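Cystathionine beta-lyase family protein, YNBB B.subtilis ortholog (Clostridium acetobutylicum, PDB 3HVY) is probably a pyridoxal-phosphate-dependent lyase of the cystathionine beta-lyase/methionine gamma-lyase type, with a suggested role in aluminium resistance. Local coordinates at residues Q183-Y188 / N219-F224; R313-A318 / I420-L425; H62-S67 / G281-V286; G249-G254 / R288-G293. All coordinates share one frame; numbering follows the deposited sequence.

Interaction 1: residues Q183-Y188 / N219-F224; sequences QRSTGY and NCYGEF
At the C-terminal ends of two neighbouring parallel strands of the seven-stranded sheet, 177-183 and 214-218, Arg184 and Asn219 join the loops that follow. Arg184 runs fully extended, its CG anti to the backbone N (chi1 178°), and this carries the guanidinium to the type II turn Asn219-Gly222. There Arg184 NH1 donates to Asn219 OD1 over 2.9 Å, with a nearly straight N-H...O angle of 165°. The acceptor lies in the guanidinium plane, while the donor is tilted from the plane of the amide carbonyl. Gly222 backs one face of the guanidinium, its CA 3.6 Å from Arg184 CZ. Glu229 forms a salt bridge with Arg184 NH1 and also accepts from Asn219 ND2, so a single carboxylate serves both partners and probably offsets the buried charge. Beside these polar groups, Ser185 CB approaches Cys220 O to 3.5 Å. One water ties the loops further, accepting from Ser185 N at 2.9 Å and donating to Cys220 O at 2.8 Å; Ser185 OG itself bonds to Asp332. Loops at this edge of the sheet form the cofactor side in fold type I PLP enzymes, consistent with Lys244 carrying pyridoxal phosphate as a Schiff base.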
loop_
_atom_site.group_PDB
_atom_site.type_symbol
_atom_site.label_atom_id
_atom_site.label_comp_id
_atom_site.label_asym_id
_atom_site.label_seq_id
_atom_site.Cartn_x
_atom_site.Cartn_y
_atom_site.Cartn_z
ATOM N N GLN D 183 34.401 -7.171 7.020
ATOM C CA GLN D 183 33.555 -5.947 6.901
ATOM C C GLN D 183 34.177 -5.019 5.815
ATOM O O GLN D 183 35.312 -4.565 5.949
ATOM C CB GLN D 183 33.545 -5.266 8.246
ATOM C CG GLN D 183 32.607 -4.101 8.366
ATOM C CD GLN D 183 32.515 -3.614 9.794
ATOM O OE1 GLN D 183 32.198 -4.390 10.709
ATOM N NE2 GLN D 183 32.774 -2.311 10.003
ATOM N N ARG D 184 33.440 -4.743 4.747
ATOM C CA ARG D 184 33.947 -3.900 3.662
ATOM C C ARG D 184 34.088 -2.432 4.093
ATOM O O ARG D 184 35.151 -1.824 3.949
ATOM C CB ARG D 184 33.029 -4.028 2.450
ATOM C CG ARG D 184 33.413 -3.163 1.273
ATOM C CD ARG D 184 32.517 -3.515 0.048
ATOM N NE ARG D 184 32.838 -2.674 -1.076
ATOM C CZ ARG D 184 32.228 -2.741 -2.262
ATOM N NH1 ARG D 184 31.245 -3.613 -2.482
ATOM N NH2 ARG D 184 32.588 -1.913 -3.214
ATOM N N SER D 185 33.004 -1.872 4.628
ATOM C CA SER D 185 32.992 -0.488 5.096
ATOM C C SER D 185 33.528 -0.349 6.532
ATOM O O SER D 185 33.103 -1.068 7.433
ATOM C CB SER D 185 31.559 0.052 5.002
ATOM O OG SER D 185 31.499 1.408 5.350
ATOM N N THR D 186 34.478 0.555 6.750
ATOM C CA THR D 186 35.004 0.804 8.091
ATOM C C THR D 186 33.854 1.332 8.941
ATOM O O THR D 186 32.926 1.984 8.444
ATOM C CB THR D 186 36.069 1.945 8.047
ATOM O OG1 THR D 186 37.109 1.588 7.131
ATOM C CG2 THR D 186 36.621 2.311 9.439
ATOM N N GLY D 187 33.865 1.118 10.229
ATOM C CA GLY D 187 32.794 1.836 10.959
ATOM C C GLY D 187 33.250 3.219 11.444
ATOM O O GLY D 187 33.684 4.093 10.685
ATOM N N TYR D 188 33.174 3.399 12.748
ATOM C CA TYR D 188 33.613 4.631 13.331
ATOM C C TYR D 188 35.103 4.547 13.600
ATOM O O TYR D 188 35.511 4.344 14.734
ATOM C CB TYR D 188 32.874 4.907 14.639
ATOM C CG TYR D 188 31.437 5.344 14.504
ATOM C CD1 TYR D 188 30.975 5.989 13.356
ATOM C CD2 TYR D 188 30.555 5.182 15.567
ATOM C CE1 TYR D 188 29.682 6.413 13.255
ATOM C CE2 TYR D 188 29.245 5.612 15.484
ATOM C CZ TYR D 188 28.812 6.232 14.327
ATOM O OH TYR D 188 27.511 6.661 14.243
ATOM N N ASN D 219 28.481 -6.254 3.066
ATOM C CA ASN D 219 28.676 -5.393 1.880
ATOM C C ASN D 219 27.992 -4.032 2.012
ATOM O O ASN D 219 27.880 -3.311 1.041
ATOM C CB ASN D 219 28.110 -6.096 0.648
ATOM C CG ASN D 219 28.768 -5.651 -0.608
ATOM O OD1 ASN D 219 29.967 -5.344 -0.597
ATOM N ND2 ASN D 219 27.993 -5.589 -1.731
ATOM N N CYS D 220 27.460 -3.731 3.193
ATOM C CA CYS D 220 26.783 -2.465 3.389
ATOM C C CYS D 220 27.586 -1.235 2.930
ATOM O O CYS D 220 28.729 -1.089 3.288
ATOM C CB CYS D 220 26.408 -2.291 4.864
ATOM S SG CYS D 220 24.974 -3.287 5.393
ATOM N N TYR D 221 26.915 -0.377 2.180
ATOM C CA TYR D 221 27.404 0.896 1.651
ATOM C C TYR D 221 28.294 0.760 0.443
ATOM O O TYR D 221 28.732 1.760 -0.141
ATOM C CB TYR D 221 28.180 1.672 2.676
ATOM C CG TYR D 221 27.363 2.205 3.846
ATOM C CD1 TYR D 221 26.427 3.182 3.638
ATOM C CD2 TYR D 221 27.586 1.787 5.151
ATOM C CE1 TYR D 221 25.732 3.745 4.661
ATOM C CE2 TYR D 221 26.847 2.362 6.220
ATOM C CZ TYR D 221 25.943 3.346 5.938
ATOM O OH TYR D 221 25.183 3.957 6.913
ATOM N N GLY D 222 28.578 -0.457 0.042
ATOM C CA GLY D 222 29.519 -0.628 -1.057
ATOM C C GLY D 222 28.887 -0.957 -2.405
ATOM O O GLY D 222 29.578 -0.996 -3.417
ATOM N N GLU D 223 27.599 -1.221 -2.450
ATOM C CA GLU D 223 27.003 -1.726 -3.681
ATOM C C GLU D 223 27.112 -0.699 -4.736
ATOM O O GLU D 223 26.809 0.439 -4.481
ATOM C CB GLU D 223 25.524 -2.081 -3.485
ATOM C CG GLU D 223 25.252 -3.133 -2.356
ATOM C CD GLU D 223 25.080 -2.543 -0.957
ATOM O OE1 GLU D 223 25.245 -1.315 -0.765
ATOM O OE2 GLU D 223 24.765 -3.339 -0.029
ATOM N N PHE D 224 27.539 -1.115 -5.926
ATOM C CA PHE D 224 27.741 -0.249 -7.107
ATOM C C PHE D 224 28.740 0.901 -6.999
ATOM O O PHE D 224 28.800 1.742 -7.925
ATOM C CB PHE D 224 26.408 0.312 -7.568
ATOM C CG PHE D 224 25.390 -0.745 -7.870
ATOM C CD1 PHE D 224 25.698 -1.802 -8.696
ATOM C CD2 PHE D 224 24.124 -0.698 -7.297
ATOM C CE1 PHE D 224 24.762 -2.794 -8.980
ATOM C CE2 PHE D 224 23.192 -1.723 -7.541
ATOM C CZ PHE D 224 23.512 -2.743 -8.397
HETATM O O HOH W 1 30.313 -2.882 4.740
#

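Interaction 2: residues R313-A318 / I420-L425; sequences RIMELA and IALSKL
Leu422 meets Met315 and Ile314 where the C-terminal end of the long helix 287-317 packs on the chain's last helix, 411-422, through apolar side chains, with helix 342-354 alongside. Leu422 has the most surface buried by the contact (87 Å²), and its two methyl branches divide the work. Its CG stands anti to the backbone N (chi1 180°), which extends the side chain toward the other helix. Leu422 CD1 lies 3.9 Å from SE of Met315, a selenomethionine, and 4.0 Å from Ala318 CB, so one methyl touches residues three positions apart. The other branch goes to Ile314: Leu422 CD2 is 3.8 Å from Ile314 CD1, and the two side chains cross obliquely. Met315, second in buried area (48 Å²), does not aim directly at its partner; bends at chi2 (-57°) and chi3 (-73°) fold the chain so that its selenium and methyl group reach Leu422, the two side chains running antiparallel past one another. Phe348 of helix 342-354 touches Met315 as well. No hydrogen bond or salt bridge crosses between the segments. At the C-terminal margin, Met315 CE comes within 4.2 Å of Leu425 CD1, the two side chains roughly perpendicular.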
loop_
_atom_site.group_PDB
_atom_site.type_symbol
_atom_site.label_atom_id
_atom_site.label_comp_id
_atom_site.label_asym_id
_atom_site.label_seq_id
_atom_site.Cartn_x
_atom_site.Cartn_y
_atom_site.Cartn_z
ATOM N N ARG D 313 37.193 17.063 -0.604
ATOM C CA ARG D 313 38.025 18.144 -1.121
ATOM C C ARG D 313 37.712 19.481 -0.490
ATOM O O ARG D 313 38.634 20.163 -0.041
ATOM C CB ARG D 313 37.978 18.287 -2.632
ATOM C CG ARG D 313 38.982 19.292 -3.158
ATOM C CD ARG D 313 40.390 19.031 -2.636
ATOM N NE ARG D 313 41.420 19.752 -3.427
ATOM C CZ ARG D 313 42.731 19.766 -3.172
ATOM N NH1 ARG D 313 43.268 19.113 -2.118
ATOM N NH2 ARG D 313 43.518 20.509 -3.940
ATOM N N ILE D 314 36.429 19.852 -0.414
ATOM C CA ILE D 314 36.108 21.155 0.139
ATOM C C ILE D 314 36.472 21.268 1.633
ATOM O O ILE D 314 36.976 22.291 2.060
ATOM C CB ILE D 314 34.666 21.604 -0.151
ATOM C CG1 ILE D 314 34.576 23.143 -0.029
ATOM C CG2 ILE D 314 33.621 20.874 0.759
ATOM C CD1 ILE D 314 33.128 23.725 -0.368
HETATM N N MSE D 315 36.279 20.225 2.424
HETATM C CA MSE D 315 36.612 20.337 3.844
HETATM C C MSE D 315 38.147 20.422 3.974
HETATM O O MSE D 315 38.686 21.091 4.845
HETATM C CB MSE D 315 36.030 19.166 4.638
HETATM C CG MSE D 315 34.497 19.065 4.584
HETATM SE SE MSE D 315 33.654 20.683 5.189
HETATM C CE MSE D 315 34.018 20.527 7.094
ATOM N N GLU D 316 38.852 19.727 3.092
ATOM C CA GLU D 316 40.310 19.825 3.048
ATOM C C GLU D 316 40.782 21.251 2.659
ATOM O O GLU D 316 41.674 21.817 3.309
ATOM C CB GLU D 316 40.839 18.794 2.083
ATOM C CG GLU D 316 42.295 18.811 1.797
ATOM C CD GLU D 316 42.708 17.548 1.116
ATOM O OE1 GLU D 316 42.343 17.336 -0.064
ATOM O OE2 GLU D 316 43.355 16.754 1.805
ATOM N N LEU D 317 40.153 21.835 1.636
ATOM C CA LEU D 317 40.425 23.221 1.287
ATOM C C LEU D 317 40.209 24.147 2.486
ATOM O O LEU D 317 40.915 25.147 2.655
ATOM C CB LEU D 317 39.568 23.668 0.109
ATOM C CG LEU D 317 39.801 22.967 -1.211
ATOM C CD1 LEU D 317 39.308 23.810 -2.396
ATOM C CD2 LEU D 317 41.295 22.652 -1.328
ATOM N N ALA D 318 39.276 23.774 3.355
ATOM C CA ALA D 318 38.979 24.519 4.575
ATOM C C ALA D 318 39.947 24.257 5.735
ATOM O O ALA D 318 39.780 24.832 6.793
ATOM C CB ALA D 318 37.535 24.206 5.030
ATOM N N ILE D 420 26.039 24.419 3.229
ATOM C CA ILE D 420 25.279 24.911 4.356
ATOM C C ILE D 420 25.984 24.543 5.649
ATOM O O ILE D 420 26.235 25.389 6.482
ATOM C CB ILE D 420 23.831 24.374 4.361
ATOM C CG1 ILE D 420 23.065 25.024 3.224
ATOM C CG2 ILE D 420 23.140 24.670 5.693
ATOM C CD1 ILE D 420 21.802 24.241 2.806
ATOM N N ALA D 421 26.364 23.290 5.790
ATOM C CA ALA D 421 27.077 22.869 6.978
ATOM C C ALA D 421 28.423 23.619 7.174
ATOM O O ALA D 421 28.744 24.083 8.280
ATOM C CB ALA D 421 27.289 21.358 6.936
ATOM N N LEU D 422 29.224 23.725 6.114
ATOM C CA LEU D 422 30.530 24.387 6.205
ATOM C C LEU D 422 30.412 25.873 6.585
ATOM O O LEU D 422 31.271 26.406 7.287
ATOM C CB LEU D 422 31.282 24.235 4.875
ATOM C CG LEU D 422 32.684 24.876 4.767
ATOM C CD1 LEU D 422 33.623 24.486 5.934
ATOM C CD2 LEU D 422 33.334 24.555 3.371
ATOM N N SER D 423 29.351 26.521 6.112
ATOM C CA SER D 423 29.098 27.942 6.391
ATOM C C SER D 423 28.722 28.190 7.850
ATOM O O SER D 423 28.546 29.331 8.258
ATOM C CB SER D 423 28.008 28.479 5.478
ATOM O OG SER D 423 28.410 28.426 4.119
ATOM N N LYS D 424 28.547 27.120 8.612
ATOM C CA LYS D 424 28.435 27.227 10.055
ATOM C C LYS D 424 29.798 27.174 10.764
ATOM O O LYS D 424 29.877 27.419 11.952
ATOM C CB LYS D 424 27.530 26.145 10.598
ATOM C CG LYS D 424 26.192 26.076 9.874
ATOM C CD LYS D 424 25.038 25.726 10.732
ATOM C CE LYS D 424 25.496 25.048 12.042
ATOM N NZ LYS D 424 24.459 24.360 12.884
ATOM N N LEU D 425 30.868 26.834 10.056
ATOM C CA LEU D 425 32.183 26.758 10.684
ATOM C C LEU D 425 33.131 27.857 10.211
ATOM O O LEU D 425 33.927 28.367 11.013
ATOM C CB LEU D 425 32.864 25.402 10.424
ATOM C CG LEU D 425 32.137 24.087 10.605
ATOM C CD1 LEU D 425 33.143 22.963 10.351
ATOM C CD2 LEU D 425 31.450 23.927 11.928
#

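Interaction 3: residues H62-S67 / G281-V286; sequences HFTNSS and GSTFGV
Thr64 is the first residue of 62-67 to meet 281-286, chiefly through its backbone: Thr64 O lies 3.8 Å from Gly285 CA. A water bonded to Ser66 N, Thr283 OG1 and Gly285 N, and weakly to Thr64 O, fills in between the two loops; its shortest link, 2.6 Å, is the one it donates to Thr283 OG1. Next, Asn65 OD1 approaches Gly285 CA to 3.8 Å, while Asn65 O accepts a hydrogen bond from Arg288 of a neighbouring subunit. Ser66 makes the direct bond. Its OG sits between the backbone N and the carbonyl carbon (chi1 52°) and accepts from Thr283 N at 3.0 Å, a distinctly bent bond (N-H...O 141°). Asp73 gathers the hydroxyls of Thr64, Ser66 and Thr283, so one carboxylate positions side chains from both loops. A second water joins Ser66 O to Phe284 N and to Ser282 OG, which also hydrogen-bonds to Gly68 O. At Ser67 the backbone carbonyl carbon lies 3.6 Å from Ser282 CB, while Ser67 OG bonds to Gln385 of another neighbouring subunit. Thus the loop between helices 18-55 and 74-87 rests on the type I' turn Thr283-Val286 that leads into helix 287-317, at an interface between subunits.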
loop_
_atom_site.group_PDB
_atom_site.type_symbol
_atom_site.label_atom_id
_atom_site.label_comp_id
_atom_site.label_asym_id
_atom_site.label_seq_id
_atom_site.Cartn_x
_atom_site.Cartn_y
_atom_site.Cartn_z
ATOM N N HIS D 62 5.602 -9.027 -12.887
ATOM C CA HIS D 62 6.492 -9.174 -11.729
ATOM C C HIS D 62 6.185 -8.164 -10.645
ATOM O O HIS D 62 6.752 -8.268 -9.528
ATOM C CB HIS D 62 7.954 -9.054 -12.174
ATOM C CG HIS D 62 8.387 -10.219 -12.988
ATOM N ND1 HIS D 62 8.336 -10.223 -14.374
ATOM C CD2 HIS D 62 8.775 -11.457 -12.621
ATOM C CE1 HIS D 62 8.731 -11.402 -14.817
ATOM N NE2 HIS D 62 8.982 -12.175 -13.775
ATOM N N PHE D 63 5.314 -7.187 -10.946
ATOM C CA PHE D 63 4.945 -6.166 -9.930
ATOM C C PHE D 63 3.706 -6.690 -9.164
ATOM O O PHE D 63 2.577 -6.208 -9.278
ATOM C CB PHE D 63 4.748 -4.757 -10.517
ATOM C CG PHE D 63 5.901 -4.284 -11.412
ATOM C CD1 PHE D 63 7.210 -4.658 -11.132
ATOM C CD2 PHE D 63 5.670 -3.434 -12.478
ATOM C CE1 PHE D 63 8.258 -4.246 -11.922
ATOM C CE2 PHE D 63 6.744 -3.011 -13.286
ATOM C CZ PHE D 63 8.035 -3.434 -12.968
ATOM N N THR D 64 4.001 -7.724 -8.380
ATOM C CA THR D 64 3.042 -8.488 -7.641
ATOM C C THR D 64 2.554 -7.728 -6.381
ATOM O O THR D 64 3.139 -6.711 -5.925
ATOM C CB THR D 64 3.629 -9.883 -7.233
ATOM O OG1 THR D 64 4.785 -9.692 -6.404
ATOM C CG2 THR D 64 3.990 -10.697 -8.453
ATOM N N ASN D 65 1.443 -8.278 -5.878
ATOM C CA ASN D 65 0.721 -7.817 -4.749
ATOM C C ASN D 65 0.309 -9.075 -3.934
ATOM O O ASN D 65 -0.890 -9.349 -3.718
ATOM C CB ASN D 65 -0.502 -7.104 -5.282
ATOM C CG ASN D 65 -1.223 -6.379 -4.220
ATOM O OD1 ASN D 65 -0.578 -5.898 -3.289
ATOM N ND2 ASN D 65 -2.574 -6.285 -4.329
ATOM N N SER D 66 1.290 -9.873 -3.530
ATOM C CA SER D 66 0.986 -11.145 -2.845
ATOM C C SER D 66 0.416 -10.915 -1.457
ATOM O O SER D 66 0.669 -9.880 -0.843
ATOM C CB SER D 66 2.201 -12.045 -2.751
ATOM O OG SER D 66 3.305 -11.345 -2.182
ATOM N N SER D 67 -0.339 -11.915 -0.976
ATOM C CA SER D 67 -0.930 -11.938 0.353
ATOM C C SER D 67 -0.668 -13.261 1.014
ATOM O O SER D 67 -0.186 -14.241 0.392
ATOM C CB SER D 67 -2.446 -11.702 0.293
ATOM O OG SER D 67 -3.119 -12.806 -0.298
ATOM N N GLY D 281 6.292 -16.155 2.223
ATOM C CA GLY D 281 6.572 -14.759 2.539
ATOM C C GLY D 281 6.027 -13.818 1.504
ATOM O O GLY D 281 6.741 -13.511 0.564
ATOM N N SER D 282 4.790 -13.341 1.695
ATOM C CA SER D 282 4.260 -12.354 0.773
ATOM C C SER D 282 4.992 -11.014 1.000
ATOM O O SER D 282 5.667 -10.825 2.022
ATOM C CB SER D 282 2.757 -12.197 0.911
ATOM O OG SER D 282 2.444 -11.964 2.254
ATOM N N THR D 283 4.793 -10.081 0.068
ATOM C CA THR D 283 5.696 -8.942 -0.041
ATOM C C THR D 283 5.020 -7.581 0.000
ATOM O O THR D 283 5.588 -6.584 -0.398
ATOM C CB THR D 283 6.616 -9.111 -1.248
ATOM O OG1 THR D 283 5.828 -9.345 -2.433
ATOM C CG2 THR D 283 7.533 -10.328 -1.009
ATOM N N PHE D 284 3.807 -7.538 0.534
ATOM C CA PHE D 284 3.171 -6.263 0.881
ATOM C C PHE D 284 3.001 -5.240 -0.242
ATOM O O PHE D 284 2.780 -4.084 0.047
ATOM C CB PHE D 284 3.929 -5.626 2.053
ATOM C CG PHE D 284 4.238 -6.587 3.172
ATOM C CD1 PHE D 284 3.241 -7.003 4.032
ATOM C CD2 PHE D 284 5.507 -7.091 3.333
ATOM C CE1 PHE D 284 3.528 -7.895 5.069
ATOM C CE2 PHE D 284 5.800 -7.992 4.363
ATOM C CZ PHE D 284 4.786 -8.401 5.225
ATOM N N GLY D 285 3.064 -5.664 -1.503
ATOM C CA GLY D 285 3.000 -4.765 -2.649
ATOM C C GLY D 285 4.267 -3.937 -2.897
ATOM O O GLY D 285 4.245 -3.007 -3.687
ATOM N N VAL D 286 5.385 -4.262 -2.247
ATOM C CA VAL D 286 6.611 -3.485 -2.449
ATOM C C VAL D 286 7.422 -3.804 -3.717
ATOM O O VAL D 286 8.417 -3.131 -3.991
ATOM C CB VAL D 286 7.549 -3.540 -1.209
ATOM C CG1 VAL D 286 6.760 -3.200 0.022
ATOM C CG2 VAL D 286 8.298 -4.915 -1.073
HETATM O O HOH W 2 4.486 -4.309 -6.712
HETATM O O HOH W 3 3.730 -7.990 -3.138
HETATM O O HOH W 4 1.941 -9.219 1.876
#

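Interaction 4: residues G249-G254 / R288-G293; sequences GIATTG and RSLYEG
Ile250 packs against the flank of helix 287-317 with both of its branches. Its CG2 methyl faces the backbone, 3.5 Å from Ser289 O. The longer arm has CG1 anti to the carbonyl carbon (chi1 -63°), and its CD1 lands 3.9 Å from Gly293 CA and 4.0 Å from Glu292 CG. At Gly293, which has no side chain, the loop comes close: the CA atoms of Ile250 and Gly293 are 5.0 Å apart. Ala251 adds a second apolar point, its CB 3.6 Å from Leu290 CD2. Outside this shell, a water accepts from Thr252 N at 2.9 Å and donates to Ser289 OG at 2.8 Å, linking the loop's backbone to the helix. Ser289 OG is further held by Val286 O, from the turn just before the helix. Leu290 is backed by Leu242 and by Leu79 of helix 74-87. Ile250 also packs on Ile250 of a neighbouring subunit, and Thr253 OG1 hydrogen-bonds to Gly68 O of another subunit. The loop joining strands 237-241 and 255-259, the same connection that contains the pyridoxal-phosphate-bearing Lys244, therefore lies against the N-terminal part of helix 287-317, close to subunit boundaries.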
loop_
_atom_site.group_PDB
_atom_site.type_symbol
_atom_site.label_atom_id
_atom_site.label_comp_id
_atom_site.label_asym_id
_atom_site.label_seq_id
_atom_site.Cartn_x
_atom_site.Cartn_y
_atom_site.Cartn_z
ATOM N N GLY D 249 17.365 4.607 -3.151
ATOM C CA GLY D 249 16.578 5.609 -2.415
ATOM C C GLY D 249 15.056 5.436 -2.438
ATOM O O GLY D 249 14.339 6.219 -1.820
ATOM N N ILE D 250 14.575 4.385 -3.118
ATOM C CA ILE D 250 13.150 4.117 -3.323
ATOM C C ILE D 250 12.669 3.001 -2.400
ATOM O O ILE D 250 11.534 3.001 -1.966
ATOM C CB ILE D 250 12.939 3.778 -4.853
ATOM C CG1 ILE D 250 13.328 5.009 -5.671
ATOM C CG2 ILE D 250 11.513 3.362 -5.175
ATOM C CD1 ILE D 250 13.559 4.705 -7.161
ATOM N N ALA D 251 13.514 2.021 -2.086
ATOM C CA ALA D 251 13.109 0.932 -1.176
ATOM C C ALA D 251 12.765 1.498 0.162
ATOM O O ALA D 251 13.477 2.365 0.661
ATOM C CB ALA D 251 14.212 -0.114 -1.043
ATOM N N THR D 252 11.688 1.022 0.776
ATOM C CA THR D 252 11.325 1.567 2.067
ATOM C C THR D 252 11.791 0.728 3.241
ATOM O O THR D 252 11.777 1.195 4.365
ATOM C CB THR D 252 9.832 1.821 2.160
ATOM O OG1 THR D 252 9.198 0.579 1.934
ATOM C CG2 THR D 252 9.382 2.853 1.090
ATOM N N THR D 253 12.233 -0.500 3.004
ATOM C CA THR D 253 12.777 -1.330 4.090
ATOM C C THR D 253 13.350 -2.590 3.484
ATOM O O THR D 253 13.254 -2.808 2.263
ATOM C CB THR D 253 11.721 -1.706 5.169
ATOM O OG1 THR D 253 12.389 -2.191 6.384
ATOM C CG2 THR D 253 10.782 -2.743 4.599
ATOM N N GLY D 254 14.002 -3.405 4.299
ATOM C CA GLY D 254 14.460 -4.717 3.802
ATOM C C GLY D 254 15.962 -4.905 3.697
ATOM O O GLY D 254 16.755 -4.055 4.110
ATOM N N ARG D 288 7.307 -3.456 -7.106
ATOM C CA ARG D 288 7.659 -2.433 -8.104
ATOM C C ARG D 288 8.770 -1.503 -7.552
ATOM O O ARG D 288 9.735 -1.223 -8.204
ATOM C CB ARG D 288 6.416 -1.636 -8.512
ATOM C CG ARG D 288 6.648 -0.596 -9.566
ATOM C CD ARG D 288 5.387 0.235 -9.900
ATOM N NE ARG D 288 4.411 -0.577 -10.639
ATOM C CZ ARG D 288 3.274 -1.050 -10.130
ATOM N NH1 ARG D 288 2.906 -0.761 -8.891
ATOM N NH2 ARG D 288 2.475 -1.790 -10.864
ATOM N N SER D 289 8.637 -1.063 -6.305
ATOM C CA SER D 289 9.584 -0.125 -5.748
ATOM C C SER D 289 10.965 -0.753 -5.602
ATOM O O SER D 289 11.971 -0.054 -5.783
ATOM C CB SER D 289 9.053 0.435 -4.429
ATOM O OG SER D 289 9.186 -0.531 -3.378
ATOM N N LEU D 290 11.035 -2.053 -5.307
ATOM C CA LEU D 290 12.338 -2.717 -5.151
ATOM C C LEU D 290 13.029 -2.872 -6.499
ATOM O O LEU D 290 14.233 -2.656 -6.596
ATOM C CB LEU D 290 12.217 -4.092 -4.457
ATOM C CG LEU D 290 11.710 -4.095 -3.007
ATOM C CD1 LEU D 290 11.664 -5.522 -2.402
ATOM C CD2 LEU D 290 12.597 -3.089 -2.189
ATOM N N TYR D 291 12.270 -3.184 -7.548
ATOM C CA TYR D 291 12.838 -3.278 -8.885
ATOM C C TYR D 291 13.278 -1.915 -9.388
ATOM O O TYR D 291 14.370 -1.761 -9.899
ATOM C CB TYR D 291 11.803 -3.843 -9.903
ATOM C CG TYR D 291 11.621 -5.374 -9.910
ATOM C CD1 TYR D 291 12.533 -6.196 -10.577
ATOM C CD2 TYR D 291 10.532 -5.978 -9.308
ATOM C CE1 TYR D 291 12.361 -7.552 -10.628
ATOM C CE2 TYR D 291 10.362 -7.332 -9.337
ATOM C CZ TYR D 291 11.278 -8.127 -9.999
ATOM O OH TYR D 291 11.152 -9.506 -10.030
ATOM N N GLU D 292 12.387 -0.921 -9.299
ATOM C CA GLU D 292 12.753 0.396 -9.769
ATOM C C GLU D 292 13.936 0.926 -8.983
ATOM O O GLU D 292 14.803 1.536 -9.529
ATOM C CB GLU D 292 11.585 1.383 -9.660
ATOM C CG GLU D 292 11.983 2.715 -10.304
ATOM C CD GLU D 292 10.866 3.746 -10.449
ATOM O OE1 GLU D 292 9.748 3.504 -9.945
ATOM O OE2 GLU D 292 11.132 4.793 -11.091
ATOM N N GLY D 293 13.947 0.704 -7.666
ATOM C CA GLY D 293 15.027 1.117 -6.846
ATOM C C GLY D 293 16.337 0.505 -7.271
ATOM O O GLY D 293 17.383 1.201 -7.315
HETATM O O HOH W 5 10.011 -0.792 -0.673
#

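In the fold
The long helix 287-317 spans the arrangement: interaction 4 uses its N-terminal part and interaction 2 its C-terminal end, centres about 33 Å apart. Interactions 3 and 4 are neighbours, centres about 12 Å apart, and touch where Phe63 and His62 meet Arg288 and Tyr291; their segments alternate along the chain, and both reach other subunits of the tetramer. Interaction 1, near the chain's centre, is nested in the loop closed by interaction 3 and closes before interaction 4 opens, their centres about 19 Å apart. Interaction 2 comes last, across that centre from interaction 3, centres about 45 Å apart. The helix thus connects the oligomer-facing end of the chain with the helices packed around its C-terminus.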